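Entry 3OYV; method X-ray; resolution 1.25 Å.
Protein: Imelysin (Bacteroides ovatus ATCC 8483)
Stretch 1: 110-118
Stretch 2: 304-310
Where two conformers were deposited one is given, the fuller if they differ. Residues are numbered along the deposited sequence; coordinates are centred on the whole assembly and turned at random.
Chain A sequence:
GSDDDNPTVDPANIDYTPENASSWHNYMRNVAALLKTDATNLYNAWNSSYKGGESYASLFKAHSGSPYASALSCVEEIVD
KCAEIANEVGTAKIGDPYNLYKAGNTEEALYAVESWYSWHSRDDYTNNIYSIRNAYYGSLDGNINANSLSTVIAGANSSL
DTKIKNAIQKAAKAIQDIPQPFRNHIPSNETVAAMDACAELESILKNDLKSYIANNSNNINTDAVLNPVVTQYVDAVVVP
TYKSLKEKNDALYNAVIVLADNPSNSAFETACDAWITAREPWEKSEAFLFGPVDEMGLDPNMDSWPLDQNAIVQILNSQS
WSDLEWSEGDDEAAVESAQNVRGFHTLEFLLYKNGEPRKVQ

Stretch 1 (110-118) LYAVESWYS
Stretch 2, residues 304-310: SWPLDQN

The indole of Trp-305 is read by the backbone of a chain segment almost two hundred residues away: one face lies against Glu-114 CA, which sits 3.7 Å from the centroid of its five-membered ring and 18° off the normal, while its edge donates a hydrogen bond. That bond, from Trp-305 NE1 to Ala-112 O, is 3.0 Å long and nearly straight (171°). Tryptophan suits the place because it joins a broad apolar surface to a single N-H. The neighbouring amide Glu-114 N lies 3.5 Å from Trp-305 NE1, but both are donors and do not bond.

Trp-305 is extended (phi/psi -158/131), with chi1 t and chi2 -97°, and its CA-to-CB bond points toward stretch 1. A cis peptide bond joins it to Pro-306. In register, Glu-114 CA lies 6.6 Å from Trp-305 CA, and Ala-112 CA lies 6.9 Å from Pro-306 CA.

Stretch 1 leaves a helix and folds through a type II turn from Val-113 to Trp-116, closed by Trp-116 N to Val-113 O at 3.2 Å. At its third position Ser-115 adopts positive phi (76/20). Glu-114, chi1 and chi2 both t, brings CB to 3.6 Å from Trp-305 CD1.

Tyr-117 (chi1 m, chi2 -42°) starts sideways, but its end comes nearer. Its ring face receives the edge of Trp-305 in an offset edge-to-face pair, six-membered centroids 5.4 Å apart and planes at 74°. Tyrosine adds a polar tip: Tyr-117 OH donates to Gln-309 OE1 at 2.7 Å, and Leu-307 CD1 packs 3.6 Å from Tyr-117 OH.

Gln-309 (m, t, 116°) begins a helix after Asp-308, its N-cap. A water links the stretches, accepting from Trp-116 NE1 (chi1 p, chi2 -95°) and lying 2.8 Å from that atom, Tyr-111 O and Gln-309 OE1 alike.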

# COMPACT_ATOMS: atom_id res chain seq x y z
N LEU A 110 13.39 12.26 -10.29
CA LEU A 110 13.99 10.99 -9.97
C LEU A 110 13.81 10.65 -8.48
O LEU A 110 13.51 9.50 -8.12
CB LEU A 110 15.48 10.95 -10.35
CG LEU A 110 15.79 10.29 -11.71
CD1 LEU A 110 15.12 10.95 -12.89
CD2 LEU A 110 17.31 10.21 -11.94
N TYR A 111 13.98 11.65 -7.63
CA TYR A 111 13.91 11.43 -6.18
C TYR A 111 12.50 11.47 -5.63
O TYR A 111 12.30 11.19 -4.44
CB TYR A 111 14.86 12.39 -5.45
CG TYR A 111 16.31 12.02 -5.71
CD1 TYR A 111 16.93 11.05 -4.96
CD2 TYR A 111 17.05 12.63 -6.71
CE1 TYR A 111 18.24 10.67 -5.21
CE2 TYR A 111 18.36 12.27 -6.98
CZ TYR A 111 18.96 11.29 -6.23
OH TYR A 111 20.25 10.91 -6.47
N ALA A 112 11.52 11.76 -6.49
CA ALA A 112 10.11 11.77 -6.10
C ALA A 112 9.42 10.40 -6.25
O ALA A 112 8.28 10.27 -5.85
CB ALA A 112 9.34 12.81 -6.94
N VAL A 113 10.09 9.45 -6.91
CA VAL A 113 9.46 8.17 -7.26
C VAL A 113 9.28 7.25 -6.03
O VAL A 113 10.26 6.73 -5.49
CB VAL A 113 10.27 7.46 -8.35
CG1 VAL A 113 9.69 6.06 -8.68
CG2 VAL A 113 10.29 8.32 -9.66
N GLU A 114 8.03 7.01 -5.65
CA GLU A 114 7.72 6.12 -4.54
C GLU A 114 8.20 4.70 -4.84
O GLU A 114 7.87 4.13 -5.87
CB GLU A 114 6.20 6.12 -4.30
CG GLU A 114 5.70 5.00 -3.36
CD GLU A 114 4.19 4.83 -3.38
OE1 GLU A 114 3.48 5.85 -3.36
OE2 GLU A 114 3.70 3.67 -3.41
N SER A 115 8.96 4.12 -3.92
CA SER A 115 9.53 2.77 -3.99
C SER A 115 10.75 2.67 -4.93
O SER A 115 11.16 1.57 -5.32
CB SER A 115 8.50 1.68 -4.30
OG SER A 115 7.58 1.53 -3.25
N TRP A 116 11.40 3.80 -5.25
CA TRP A 116 12.58 3.71 -6.10
C TRP A 116 13.79 3.10 -5.40
O TRP A 116 14.65 2.55 -6.06
CB TRP A 116 12.95 5.06 -6.69
CG TRP A 116 13.77 6.02 -5.82
CD1 TRP A 116 13.30 7.01 -5.02
CD2 TRP A 116 15.20 6.05 -5.68
NE1 TRP A 116 14.34 7.68 -4.41
CE2 TRP A 116 15.51 7.12 -4.82
CE3 TRP A 116 16.24 5.31 -6.24
CZ2 TRP A 116 16.83 7.44 -4.45
CZ3 TRP A 116 17.56 5.64 -5.90
CH2 TRP A 116 17.83 6.70 -5.03
N TYR A 117 13.87 3.20 -4.06
CA TYR A 117 15.08 2.77 -3.41
C TYR A 117 15.34 1.31 -3.73
O TYR A 117 16.49 0.89 -3.85
CB TYR A 117 15.02 2.89 -1.90
CG TYR A 117 14.69 4.22 -1.30
CD1 TYR A 117 15.22 5.41 -1.77
CD2 TYR A 117 13.84 4.30 -0.22
CE1 TYR A 117 14.92 6.61 -1.16
CE2 TYR A 117 13.56 5.49 0.42
CZ TYR A 117 14.09 6.65 -0.07
OH TYR A 117 13.76 7.83 0.57
N SER A 118 14.26 0.54 -3.85
CA SER A 118 14.32 -0.89 -4.12
C SER A 118 14.02 -1.24 -5.59
O SER A 118 13.84 -2.40 -5.94
CB SER A 118 13.32 -1.61 -3.19
OG SER A 118 12.05 -1.08 -3.34
N SER A 304 4.17 6.78 4.69
CA SER A 304 4.38 8.09 4.15
C SER A 304 5.38 8.08 3.02
O SER A 304 6.35 7.32 3.03
CB SER A 304 4.88 9.09 5.20
OG SER A 304 3.85 9.47 6.08
N TRP A 305 5.14 8.96 2.06
CA TRP A 305 6.07 9.25 0.98
C TRP A 305 5.72 10.63 0.45
O TRP A 305 4.56 10.89 0.21
CB TRP A 305 5.99 8.21 -0.15
CG TRP A 305 6.99 8.51 -1.21
CD1 TRP A 305 6.77 9.17 -2.38
CD2 TRP A 305 8.39 8.27 -1.14
NE1 TRP A 305 7.93 9.30 -3.07
CE2 TRP A 305 8.95 8.76 -2.33
CE3 TRP A 305 9.22 7.65 -0.21
CZ2 TRP A 305 10.30 8.68 -2.60
CZ3 TRP A 305 10.56 7.57 -0.47
CH2 TRP A 305 11.10 8.07 -1.66
N PRO A 306 6.70 11.53 0.29
CA PRO A 306 8.14 11.42 0.52
C PRO A 306 8.51 11.42 2.00
O PRO A 306 7.66 11.63 2.84
CB PRO A 306 8.70 12.67 -0.17
CG PRO A 306 7.63 13.63 -0.10
CD PRO A 306 6.35 12.86 -0.26
N LEU A 307 9.77 11.16 2.26
CA LEU A 307 10.33 11.13 3.60
C LEU A 307 11.14 12.40 3.86
O LEU A 307 11.54 13.09 2.92
CB LEU A 307 11.29 9.94 3.74
CG LEU A 307 10.68 8.57 3.44
CD1 LEU A 307 11.73 7.47 3.54
CD2 LEU A 307 9.49 8.30 4.37
N ASP A 308 11.42 12.66 5.13
CA ASP A 308 12.42 13.66 5.52
C ASP A 308 13.75 12.89 5.57
O ASP A 308 14.18 12.41 6.63
CB ASP A 308 12.09 14.30 6.86
CG ASP A 308 13.02 15.46 7.19
OD1 ASP A 308 14.10 15.57 6.55
OD2 ASP A 308 12.66 16.22 8.10
N GLN A 309 14.37 12.74 4.42
CA GLN A 309 15.54 11.88 4.29
C GLN A 309 16.73 12.45 5.07
O GLN A 309 17.48 11.70 5.72
CB GLN A 309 15.87 11.66 2.83
CG GLN A 309 14.74 11.05 2.00
CD GLN A 309 15.07 11.04 0.52
OE1 GLN A 309 15.20 9.96 -0.12
NE2 GLN A 309 15.25 12.24 -0.04
N ASN A 310 16.89 13.76 5.06
CA ASN A 310 17.98 14.34 5.84
C ASN A 310 17.79 14.08 7.35
O ASN A 310 18.79 13.85 8.05
CB ASN A 310 18.16 15.82 5.54
CG ASN A 310 19.21 16.45 6.44
OD1 ASN A 310 18.88 17.17 7.36
ND2 ASN A 310 20.46 16.10 6.22
O HOH W 1 14.25 9.98 -2.77